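Local coordinates for protein beta-mannosidase (PDB 4CVU) that probably hydrolyses terminal beta-mannosyl residues from the non-reducing ends of beta-mannosides, as a fungal beta-mannosidase of glycoside hydrolase family 2, at residues 309-313 against 346-350; 816-820 against 855-859. Numbering follows the deposited sequence.

Interaction 1. Residues 309-313 against 346-350; sequences KPKLW and VGFRT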
# COMPACT_ATOMS: atom_id res chain seq x y z
N LYS A 309 21.46 -15.53 -53.77
CA LYS A 309 20.34 -14.57 -53.85
C LYS A 309 19.97 -13.90 -52.50
O LYS A 309 19.95 -12.69 -52.39
CB LYS A 309 19.11 -15.21 -54.51
N PRO A 310 19.67 -14.70 -51.47
CA PRO A 310 19.18 -14.07 -50.23
C PRO A 310 20.28 -13.48 -49.35
O PRO A 310 21.31 -14.12 -49.17
CB PRO A 310 18.48 -15.21 -49.49
CG PRO A 310 18.60 -16.42 -50.36
CD PRO A 310 19.69 -16.16 -51.35
N LYS A 311 20.05 -12.28 -48.83
CA LYS A 311 20.92 -11.66 -47.84
C LYS A 311 20.71 -12.26 -46.45
O LYS A 311 19.57 -12.54 -46.06
CB LYS A 311 20.66 -10.16 -47.81
CG LYS A 311 21.10 -9.44 -49.07
CD LYS A 311 20.75 -7.97 -49.00
CE LYS A 311 21.09 -7.27 -50.30
NZ LYS A 311 21.72 -5.94 -50.02
N LEU A 312 21.80 -12.49 -45.72
CA LEU A 312 21.77 -13.25 -44.47
C LEU A 312 21.29 -12.45 -43.24
O LEU A 312 21.55 -11.26 -43.11
CB LEU A 312 23.13 -13.90 -44.18
CG LEU A 312 23.68 -14.86 -45.23
CD1 LEU A 312 24.89 -15.63 -44.71
CD2 LEU A 312 22.63 -15.84 -45.69
N TRP A 313 20.57 -13.12 -42.37
CA TRP A 313 20.23 -12.61 -41.05
C TRP A 313 21.38 -12.88 -40.10
O TRP A 313 21.96 -13.97 -40.10
CB TRP A 313 18.95 -13.28 -40.55
CG TRP A 313 18.40 -12.81 -39.20
CD1 TRP A 313 17.41 -11.89 -39.01
CD2 TRP A 313 18.78 -13.28 -37.89
NE1 TRP A 313 17.16 -11.74 -37.64
CE2 TRP A 313 17.98 -12.59 -36.95
CE3 TRP A 313 19.74 -14.19 -37.42
CZ2 TRP A 313 18.11 -12.79 -35.57
CZ3 TRP A 313 19.83 -14.40 -36.02
CH2 TRP A 313 19.03 -13.69 -35.14
N VAL A 346 10.33 -14.13 -42.27
CA VAL A 346 11.40 -15.12 -42.13
C VAL A 346 12.80 -14.54 -42.33
O VAL A 346 12.96 -13.43 -42.79
CB VAL A 346 11.18 -16.30 -43.13
CG1 VAL A 346 9.80 -16.90 -42.93
CG2 VAL A 346 11.33 -15.84 -44.58
N GLY A 347 13.82 -15.33 -42.00
CA GLY A 347 15.21 -14.98 -42.26
C GLY A 347 15.97 -16.14 -42.88
O GLY A 347 15.61 -17.32 -42.68
N PHE A 348 17.01 -15.81 -43.64
CA PHE A 348 17.92 -16.78 -44.19
C PHE A 348 19.16 -16.79 -43.33
O PHE A 348 19.95 -15.86 -43.38
CB PHE A 348 18.27 -16.45 -45.65
CG PHE A 348 17.14 -16.67 -46.59
CD1 PHE A 348 16.17 -15.70 -46.78
CD2 PHE A 348 17.03 -17.87 -47.30
CE1 PHE A 348 15.12 -15.92 -47.66
CE2 PHE A 348 15.99 -18.10 -48.16
CZ PHE A 348 15.03 -17.12 -48.35
N ARG A 349 19.28 -17.83 -42.52
CA ARG A 349 20.48 -18.08 -41.74
C ARG A 349 20.51 -19.49 -41.21
O ARG A 349 19.50 -20.18 -41.18
CB ARG A 349 20.63 -17.08 -40.56
CG ARG A 349 19.37 -16.81 -39.75
CD ARG A 349 19.13 -17.82 -38.64
NE ARG A 349 18.33 -18.93 -39.13
CZ ARG A 349 17.51 -19.65 -38.38
NH1 ARG A 349 17.34 -19.37 -37.10
NH2 ARG A 349 16.83 -20.65 -38.93
N THR A 350 21.71 -19.92 -40.84
CA THR A 350 21.89 -21.20 -40.18
C THR A 350 22.27 -20.91 -38.75
O THR A 350 23.07 -20.00 -38.48
CB THR A 350 22.99 -22.07 -40.84
OG1 THR A 350 24.25 -21.43 -40.72
CG2 THR A 350 22.65 -22.34 -42.32
O HOH W 1 17.71 -13.15 -44.20

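Interaction 2. Residues 816-820 against 855-859; sequences DTSDA and NQAKV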
# COMPACT_ATOMS: atom_id res chain seq x y z
N ASP A 816 49.19 2.48 1.67
CA ASP A 816 48.02 2.00 2.40
C ASP A 816 46.98 1.40 1.45
O ASP A 816 46.32 2.11 0.67
CB ASP A 816 47.40 3.16 3.17
CG ASP A 816 46.30 2.73 4.13
OD1 ASP A 816 45.96 1.52 4.23
OD2 ASP A 816 45.76 3.62 4.80
N THR A 817 46.81 0.08 1.53
CA THR A 817 45.91 -0.62 0.62
C THR A 817 44.45 -0.27 0.88
O THR A 817 43.61 -0.43 -0.02
CB THR A 817 46.12 -2.14 0.68
OG1 THR A 817 45.98 -2.59 2.02
CG2 THR A 817 47.50 -2.49 0.17
N SER A 818 44.13 0.24 2.06
CA SER A 818 42.78 0.72 2.33
C SER A 818 42.59 2.17 1.94
O SER A 818 41.55 2.77 2.17
CB SER A 818 42.36 0.44 3.77
OG SER A 818 43.07 1.28 4.65
N ASP A 819 43.62 2.75 1.35
CA ASP A 819 43.57 4.11 0.82
C ASP A 819 44.18 4.06 -0.58
O ASP A 819 45.15 4.73 -0.88
CB ASP A 819 44.32 5.07 1.77
CG ASP A 819 44.09 6.54 1.45
OD1 ASP A 819 43.10 6.90 0.77
OD2 ASP A 819 44.92 7.37 1.88
N ALA A 820 43.61 3.18 -1.43
CA ALA A 820 44.12 2.97 -2.78
C ALA A 820 43.07 2.42 -3.75
O ALA A 820 42.32 1.52 -3.42
CB ALA A 820 45.30 2.03 -2.74
N ASN A 855 34.20 -2.93 2.07
CA ASN A 855 34.03 -2.53 3.48
C ASN A 855 35.28 -2.10 4.21
O ASN A 855 35.20 -1.64 5.33
CB ASN A 855 33.29 -3.62 4.32
CG ASN A 855 34.01 -4.96 4.36
OD1 ASN A 855 35.09 -5.13 3.78
ND2 ASN A 855 33.37 -5.94 4.97
N GLN A 856 36.44 -2.28 3.59
CA GLN A 856 37.71 -1.91 4.20
C GLN A 856 38.25 -0.59 3.64
O GLN A 856 39.20 -0.03 4.19
CB GLN A 856 38.70 -3.03 3.95
CG GLN A 856 38.32 -4.29 4.70
CD GLN A 856 39.21 -5.48 4.39
OE1 GLN A 856 39.45 -5.84 3.22
NE2 GLN A 856 39.67 -6.14 5.44
N ALA A 857 37.66 -0.10 2.55
CA ALA A 857 38.14 1.10 1.88
C ALA A 857 37.85 2.34 2.70
O ALA A 857 36.70 2.60 3.06
CB ALA A 857 37.50 1.25 0.51
N LYS A 858 38.88 3.14 2.92
CA LYS A 858 38.74 4.37 3.70
C LYS A 858 38.17 5.55 2.87
O LYS A 858 38.83 6.57 2.68
CB LYS A 858 40.10 4.73 4.32
CG LYS A 858 39.99 5.41 5.68
CD LYS A 858 41.35 5.92 6.20
CE LYS A 858 41.66 7.34 5.77
NZ LYS A 858 42.13 7.44 4.36
N VAL A 859 36.93 5.41 2.39
CA VAL A 859 36.27 6.46 1.64
C VAL A 859 35.89 7.65 2.53
O VAL A 859 35.57 7.50 3.72
CB VAL A 859 34.99 5.98 0.90
CG1 VAL A 859 35.36 5.19 -0.36
CG2 VAL A 859 34.10 5.12 1.79
O HOH W 2 41.93 8.98 1.54

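Interaction 1. Residues 309-313 against 346-350
From Pro-310 to Trp-313 the chain is extended, with polyproline-II-like phi/psi values near -80/140, and 346-350 crosses it steeply, meeting it at Leu-312 and Phe-348 (CA to CA 5.2 Å). Only the bonding about Phe-348 follows the parallel pattern, without strand pairing: Trp-313 N donates to Phe-348 O (3.0 Å), and a water replaces the return bond, donating to Lys-311 O (2.7 Å) and accepting from Phe-348 N (2.8 Å). Leu-312 CA adds a CA-H...O contact to Phe-348 O (3.4 Å). Pro-310 CB sits over one face of the Phe-348 ring, 3.6 Å from its centroid, a CH-pi contact. At the other end Trp-313 CE3 packs obliquely on Arg-349 CG (3.5 Å). Trp-252 and Leu-284, from strands 252-261 and 283-294, touch both Pro-310 and Phe-348, placing that pair inside the Ig-like domain. Trp-313 NE1 bonds to Asp-437 O in helix 430-439, while 346-350 leads from edge strand 340-346 to strand 351-354, at the edge of the mixed sheet of the family's (beta/alpha)8-barrel catalytic domain.

Interaction 2. Residues 816-820 against 855-859
This is a small polar contact at the surface, between a tight turn in the Ig/CBM-like domain and the connection that leads on to the C-terminal Ig-fold domain. Residues 816-820 come just before strand 821-830; residues 855-859 lie between strands 841-849 and 864-869. The first segment is folded by its own bonds. Asp-819 N donates to Asp-816 O (2.9 Å), closing a type I turn over Thr-817 and Ser-818, and Asp-816 OD1 accepts from Ser-818 N (3.1 Å), an Asx turn, and from Ser-818 OG (2.9 Å). That folding presents Ser-818 O to the other segment, where Lys-858 N donates to it (2.8 Å, nearly straight at 166°). Beside this bond Ser-818 CB packs against Gln-856 O at 3.2 Å. Lys-858 is the centre of an inverse gamma turn, with a weak bond from Val-859 N to Ala-857 O (2.9 Å). Its side chain reaches across to Asp-819, the residue after Ser-818, but the salt bridge is long, 3.7 Å from Lys-858 NZ to Asp-819 OD2. A water also links them, donating to Asp-819 OD1 (2.5 Å) and accepting weakly from Lys-858 NZ (3.2 Å). Asp-819 OD1 has a second partner in Leu-776 N. On the far side, Asn-855 makes a backbone hydrogen bond with Tyr-655, where helix 638-655 ends. The chemistry thus points to a join defined by one good backbone hydrogen bond, with the lysine-aspartate pairing a looser, partly water-mediated addition.

How the interactions relate
From the N terminus, interaction 1 comes first: 309-313 follows strand 298-305, the chain runs through strands 324-332 and 340-346, and the segment 346-350 closes the loop as it passes from the Ig-like sheet toward the (beta/alpha)8-barrel catalytic domain. After the barrel the chain enters the Ig/CBM-like domain, running through strands 740-747 to 799-807. Interaction 2 then closes a loop of similar length, with strands 821-830 and 841-849 between 816-820 and 855-859. The two neither nest nor cross; the centres of interactions 1 and 2 lie 54 Å apart. Each brings a loop of a beta domain against the chain leaving it, the second on the way to the C-terminal Ig-fold domain.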